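PDB 4O1K: carbonic anhydrase from Sordaria macrospora, which catalyses the reversible hydration of carbon dioxide to bicarbonate as a zinc-dependent, tetrameric beta-class carbonic anhydrase. Local coordinates for the interface of chains A and B. Sequence-based numbering; all coordinates share one arbitrary frame. Chains: chain A/B, Carbonic anhydrase.

Contact 1: the interface of chains A and B. Residues chain A 77, 79, 88, 90, 133; chain B 77, 88, 90, 93.
B:Asn90 and A:Asp88 meet across the two-fold of this beta-carbonic anhydrase dimer, and the exchange of the same two residues between the chains gives a symmetric pair of amide-carboxylate bonds. The amide ND2 of B:Asn90 donates to the carboxylate OD2 of A:Asp88 at 2.9 Å, on the syn side and 22° out of the carboxylate plane; A:Asn90 repeats this with B:Asp88. With CG anti to the backbone N (chi1 -172°), the B:Asn90 amide reaches away from the start of helix 89-100 into the partner. Packing is tight here: the six-membered ring of A:Trp133 lies over B:Asn90, whose CA stands 4.0 Å from the ring centroid, while the rim atom CH2 comes within 3.5 Å of the amide carbon CG of B:Asn90. Shrinking A:Trp133 to an alanine would probably open a gap over B:Asn90 and leave its amide freer to swing away from A:Asp88. B:Ser93 sets its hydroxyl above the indole near its rim. The fit is looser between the two imidazoles, CE1 of A:His77 lying 4.1 Å from CE1 of B:His77, though each ring edge still meets the partner's Asn90 amide. NE2 of A:His77 accepts a 2.8 Å hydrogen bond from the amide ND2 of A:Asn79.

Contact 2: the interface of chains A and B. Residues chain A 75, 93-94, 97; chain B 80, 129-130, 133.
The thioether of B:Met130 and the CG1-CD1 arm of B:Ile80 press against helix 89-100 of chain A, an example of an oligomer seam packed by a thioether and an aliphatic arm against a helix flank. A bend at chi2 (-67°) brings the sulfur of B:Met130 against that helix of the partner. There SD lies 3.5 Å from CB of A:Ser93 and 3.6 Å from CB of A:Tyr97, one turn further along, and it also abuts the backbone carbonyl of A:Ser93. B:Ile80 advances with its CD1 methyl, which rests 3.7 Å from CA of A:Val94 and also touches the ring carbon CD2 of A:Tyr97 at 3.9 Å. Behind that methyl, CG1 of B:Ile80 meets CZ of A:Phe75, the two side chains crossing at about a right angle. Further out, the receiving surface is braced within chain A: CG2 of A:Val94 lies at the edge of the A:Phe75 ring, and CZ of A:Phe75 at the edge of the A:Tyr97 ring. In chain B, the indole NE1 of B:Trp133 donates to the backbone O of B:Ile80 at 2.9 Å, on a lone pair, tying the loop to helix 130-143. The patch thus joins the start of that helix and the loop after strand 74-79 to one flank of the partner's helix 89-100.

Contact 3: the interface of chains A and B. Residues chain A 74-77, 94; chain B 57-58, 78, 80.
Strand 74-79 of chain A meets the loop of chain B that follows strand 51-56, with strand 74-79 of chain B beside it; helix 89-100 of chain A borders the patch at the loop after strand 74-79 of chain B. In this beta-class carbonic anhydrase the loop after strand 51-56 belongs to the zinc site: B:Asp58 and the cysteine just before B:Ser57 are metal-site residues, and the dimer seam therefore runs along the active centre. B:Ser57 grips the backbone of A:Val76 twice. Its carbonyl O accepts from the A:Val76 N at 3.1 Å, while its hydroxyl OG donates to the A:Val76 O at 2.7 Å, approaching from above the carbonyl plane. A chi1 of -68° places that hydroxyl beside its own backbone N and turns it toward the strand. One water adds a further link, lying 2.5 Å from OG of B:Ser57 and 3.3 Å from the imidazole ND1 of A:His77; the direct bond from ND1 to the carbonyl O of B:Arg78 is weak.

On either side of this polar core the side chains pack closely. CB of B:Ser57 sits 3.7 Å above one face of the A:Phe75 ring, toward its rim, while CE1 of that ring comes 3.3 Å from CB of B:Asp58. These contacts are likely to limit movement of the zinc-site loop. The guanidinium of B:Arg78 lies flat against A:Val76, with CB of the valine 3.5 Å above its centre.

Contact 1: the interface of chains A and B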
# COMPACT_ATOMS: atom_id res chain seq x y z
N HIS A 77 -16.43 5.47 1.37
CA HIS A 77 -15.25 5.02 0.64
C HIS A 77 -15.75 4.19 -0.53
O HIS A 77 -16.58 3.34 -0.36
CB HIS A 77 -14.32 4.18 1.54
CG HIS A 77 -13.18 3.57 0.80
ND1 HIS A 77 -12.08 4.29 0.40
CD2 HIS A 77 -12.97 2.30 0.36
CE1 HIS A 77 -11.24 3.51 -0.26
NE2 HIS A 77 -11.76 2.30 -0.30
N ASN A 79 -14.26 1.87 -3.86
CA ASN A 79 -13.07 1.36 -4.58
C ASN A 79 -13.50 0.24 -5.51
O ASN A 79 -14.66 -0.12 -5.49
CB ASN A 79 -11.97 0.89 -3.62
CG ASN A 79 -12.36 -0.29 -2.77
OD1 ASN A 79 -12.93 -1.26 -3.25
ND2 ASN A 79 -12.00 -0.23 -1.48
N ASP A 88 -3.92 -2.21 2.56
CA ASP A 88 -4.39 -1.01 1.89
C ASP A 88 -4.62 0.08 2.93
O ASP A 88 -5.65 0.06 3.60
CB ASP A 88 -5.71 -1.29 1.20
CG ASP A 88 -6.30 -0.03 0.56
OD1 ASP A 88 -5.53 0.88 0.23
OD2 ASP A 88 -7.53 0.04 0.37
N ASN A 90 -5.32 3.11 2.52
CA ASN A 90 -6.43 3.97 2.14
C ASN A 90 -7.67 3.55 2.98
O ASN A 90 -8.15 4.32 3.88
CB ASN A 90 -6.61 3.80 0.63
CG ASN A 90 -7.60 4.76 0.04
OD1 ASN A 90 -8.53 5.20 0.72
ND2 ASN A 90 -7.41 5.11 -1.24
N TRP A 133 -4.73 -5.97 -7.44
CA TRP A 133 -6.00 -5.57 -6.82
C TRP A 133 -7.08 -6.63 -7.01
O TRP A 133 -7.70 -7.09 -6.04
CB TRP A 133 -6.45 -4.19 -7.34
CG TRP A 133 -7.60 -3.65 -6.57
CD1 TRP A 133 -8.91 -3.69 -6.91
CD2 TRP A 133 -7.53 -2.98 -5.30
NE1 TRP A 133 -9.68 -3.09 -5.94
CE2 TRP A 133 -8.84 -2.64 -4.94
CE3 TRP A 133 -6.48 -2.63 -4.45
CZ2 TRP A 133 -9.14 -1.96 -3.76
CZ3 TRP A 133 -6.77 -1.96 -3.26
CH2 TRP A 133 -8.09 -1.65 -2.92
N HIS B 77 -14.14 7.26 -7.00
CA HIS B 77 -13.28 6.86 -5.90
C HIS B 77 -13.39 7.94 -4.84
O HIS B 77 -13.29 9.10 -5.15
CB HIS B 77 -11.82 6.70 -6.36
CG HIS B 77 -10.87 6.45 -5.23
ND1 HIS B 77 -10.77 5.22 -4.61
CD2 HIS B 77 -9.99 7.26 -4.59
CE1 HIS B 77 -9.88 5.29 -3.63
NE2 HIS B 77 -9.40 6.51 -3.60
N ASP B 88 -0.26 3.96 -3.34
CA ASP B 88 -1.61 3.50 -3.00
C ASP B 88 -2.19 2.76 -4.18
O ASP B 88 -2.65 3.40 -5.13
CB ASP B 88 -2.50 4.71 -2.71
CG ASP B 88 -3.94 4.30 -2.45
OD1 ASP B 88 -4.17 3.16 -2.02
OD2 ASP B 88 -4.86 5.12 -2.65
N ASN B 90 -4.87 1.14 -4.40
CA ASN B 90 -6.31 1.34 -4.48
C ASN B 90 -6.57 2.38 -5.61
O ASN B 90 -7.14 2.05 -6.70
CB ASN B 90 -6.77 1.78 -3.09
CG ASN B 90 -8.26 1.84 -2.96
OD1 ASN B 90 -8.96 2.09 -3.95
ND2 ASN B 90 -8.77 1.63 -1.74
N SER B 93 -4.75 1.76 -9.16
CA SER B 93 -5.41 0.76 -9.98
C SER B 93 -6.73 1.32 -10.50
O SER B 93 -7.14 1.04 -11.64
CB SER B 93 -5.59 -0.55 -9.20
OG SER B 93 -6.46 -0.36 -8.12

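Contact 2: the interface of chains A and B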
# COMPACT_ATOMS: atom_id res chain seq x y z
N PHE A 75 -20.32 8.56 5.64
CA PHE A 75 -18.94 8.79 5.30
C PHE A 75 -18.66 7.70 4.29
O PHE A 75 -18.89 6.55 4.61
CB PHE A 75 -18.17 8.51 6.56
CG PHE A 75 -16.79 8.98 6.52
CD1 PHE A 75 -16.51 10.33 6.58
CD2 PHE A 75 -15.76 8.07 6.46
CE1 PHE A 75 -15.21 10.77 6.55
CE2 PHE A 75 -14.46 8.52 6.44
CZ PHE A 75 -14.18 9.86 6.47
N SER A 93 -7.13 3.19 6.97
CA SER A 93 -7.12 4.46 7.67
C SER A 93 -8.53 5.03 7.68
O SER A 93 -8.95 5.66 8.68
CB SER A 93 -6.10 5.42 7.05
OG SER A 93 -6.47 5.75 5.74
N VAL A 94 -9.30 4.80 6.63
CA VAL A 94 -10.68 5.27 6.76
C VAL A 94 -11.57 4.50 7.80
O VAL A 94 -12.42 5.11 8.47
CB VAL A 94 -11.35 5.47 5.43
CG1 VAL A 94 -11.78 4.19 4.84
CG2 VAL A 94 -12.54 6.30 5.64
N TYR A 97 -10.43 5.81 11.19
CA TYR A 97 -10.91 7.18 11.39
C TYR A 97 -12.41 7.25 11.65
O TYR A 97 -12.87 8.04 12.50
CB TYR A 97 -10.57 8.02 10.16
CG TYR A 97 -10.94 9.49 10.25
CD1 TYR A 97 -10.30 10.35 11.14
CD2 TYR A 97 -11.89 10.02 9.40
CE1 TYR A 97 -10.63 11.71 11.18
CE2 TYR A 97 -12.23 11.36 9.44
CZ TYR A 97 -11.61 12.19 10.32
OH TYR A 97 -11.99 13.52 10.31
N ILE B 80 -10.01 9.71 2.16
CA ILE B 80 -9.87 10.86 3.06
C ILE B 80 -8.99 11.92 2.40
O ILE B 80 -7.80 11.69 2.11
CB ILE B 80 -9.30 10.45 4.43
CG1 ILE B 80 -10.34 9.66 5.23
CG2 ILE B 80 -8.91 11.70 5.22
CD1 ILE B 80 -9.70 8.86 6.39
N LEU B 129 -2.96 4.86 12.66
CA LEU B 129 -3.00 4.51 11.24
C LEU B 129 -3.20 5.69 10.33
O LEU B 129 -2.74 5.68 9.18
CB LEU B 129 -4.13 3.50 10.98
CG LEU B 129 -3.79 2.03 11.15
CD1 LEU B 129 -5.02 1.14 11.01
CD2 LEU B 129 -2.80 1.68 10.09
N MET B 130 -3.93 6.69 10.80
CA MET B 130 -4.16 7.86 9.98
C MET B 130 -2.88 8.66 9.73
O MET B 130 -2.81 9.42 8.75
CB MET B 130 -5.23 8.77 10.60
CG MET B 130 -6.67 8.26 10.44
SD MET B 130 -7.23 8.28 8.72
CE MET B 130 -6.87 9.95 8.23
N TRP B 133 -1.26 8.46 6.34
CA TRP B 133 -2.18 8.98 5.31
C TRP B 133 -2.21 10.50 5.30
O TRP B 133 -2.01 11.13 4.25
CB TRP B 133 -3.58 8.37 5.49
CG TRP B 133 -4.47 8.68 4.34
CD1 TRP B 133 -5.41 9.65 4.28
CD2 TRP B 133 -4.51 7.99 3.09
NE1 TRP B 133 -6.03 9.63 3.04
CE2 TRP B 133 -5.49 8.61 2.30
CE3 TRP B 133 -3.80 6.91 2.55
CZ2 TRP B 133 -5.79 8.18 1.01
CZ3 TRP B 133 -4.09 6.48 1.26
CH2 TRP B 133 -5.07 7.13 0.50

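Contact 3: the interface of chains A and B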
# COMPACT_ATOMS: atom_id res chain seq x y z
N ALA A 74 -23.58 9.73 5.86
CA ALA A 74 -22.67 8.68 5.42
C ALA A 74 -21.30 9.22 5.09
O ALA A 74 -21.13 10.22 4.37
CB ALA A 74 -23.24 7.90 4.24
N PHE A 75 -20.32 8.56 5.64
CA PHE A 75 -18.94 8.79 5.30
C PHE A 75 -18.66 7.70 4.29
O PHE A 75 -18.89 6.55 4.61
CB PHE A 75 -18.17 8.51 6.56
CG PHE A 75 -16.79 8.98 6.52
CD1 PHE A 75 -16.51 10.33 6.58
CD2 PHE A 75 -15.76 8.07 6.46
CE1 PHE A 75 -15.21 10.77 6.55
CE2 PHE A 75 -14.46 8.52 6.44
CZ PHE A 75 -14.18 9.86 6.47
N VAL A 76 -18.16 8.02 3.09
CA VAL A 76 -18.16 7.05 2.00
C VAL A 76 -16.76 6.75 1.45
O VAL A 76 -15.99 7.66 1.12
CB VAL A 76 -19.06 7.57 0.83
CG1 VAL A 76 -18.99 6.65 -0.38
CG2 VAL A 76 -20.50 7.68 1.27
N HIS A 77 -16.43 5.47 1.37
CA HIS A 77 -15.25 5.02 0.64
C HIS A 77 -15.75 4.19 -0.53
O HIS A 77 -16.58 3.34 -0.36
CB HIS A 77 -14.32 4.18 1.54
CG HIS A 77 -13.18 3.57 0.80
ND1 HIS A 77 -12.08 4.29 0.40
CD2 HIS A 77 -12.97 2.30 0.36
CE1 HIS A 77 -11.24 3.51 -0.26
NE2 HIS A 77 -11.76 2.30 -0.30
N VAL A 94 -9.30 4.80 6.63
CA VAL A 94 -10.68 5.27 6.76
C VAL A 94 -11.57 4.50 7.80
O VAL A 94 -12.42 5.11 8.47
CB VAL A 94 -11.35 5.47 5.43
CG1 VAL A 94 -11.78 4.19 4.84
CG2 VAL A 94 -12.54 6.30 5.64
N SER B 57 -14.01 11.35 1.21
CA SER B 57 -14.95 10.54 1.96
C SER B 57 -15.85 11.37 2.88
O SER B 57 -16.93 10.91 3.26
CB SER B 57 -14.21 9.50 2.78
OG SER B 57 -13.60 8.55 1.92
N ASP B 58 -15.37 12.54 3.29
CA ASP B 58 -16.13 13.36 4.25
C ASP B 58 -16.85 14.52 3.62
O ASP B 58 -17.36 15.38 4.34
CB ASP B 58 -15.31 13.85 5.47
CG ASP B 58 -14.11 14.74 5.09
OD1 ASP B 58 -14.25 15.73 4.34
OD2 ASP B 58 -12.99 14.43 5.57
N ARG B 78 -13.59 7.56 -3.58
CA ARG B 78 -13.60 8.57 -2.52
C ARG B 78 -12.71 8.10 -1.40
O ARG B 78 -12.83 6.94 -0.96
CB ARG B 78 -15.03 8.79 -1.98
CG ARG B 78 -15.82 9.79 -2.82
CD ARG B 78 -17.32 9.82 -2.47
NE ARG B 78 -17.59 10.56 -1.25
CZ ARG B 78 -18.83 10.75 -0.76
NH1 ARG B 78 -19.87 10.25 -1.41
NH2 ARG B 78 -19.02 11.43 0.37
N ILE B 80 -10.01 9.71 2.16
CA ILE B 80 -9.87 10.86 3.06
C ILE B 80 -8.99 11.92 2.40
O ILE B 80 -7.80 11.69 2.11
CB ILE B 80 -9.30 10.45 4.43
CG1 ILE B 80 -10.34 9.66 5.23
CG2 ILE B 80 -8.91 11.70 5.22
CD1 ILE B 80 -9.70 8.86 6.39
O HOH W 1 -12.19 6.62 2.67

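Contacts 1 and 2 have C-alpha centres about 12 Å apart, as do contacts 1 and 3, whereas contacts 2 and 3 lie about 9 Å apart. Strand 74-79 and helix 89-100 of chain A run through all three. Contacts 1 and 3 share A:His77; contacts 2 and 3 share A:Phe75, A:Val94 and B:Ile80 and merge into a continuous surface. Because the interface is two-fold symmetric, every patch recurs with the chains exchanged. The dimer, half of the deposited tetramer, thus places its symmetric polar centre near both zinc-site loops, so pairing of the chains probably supports the active sites.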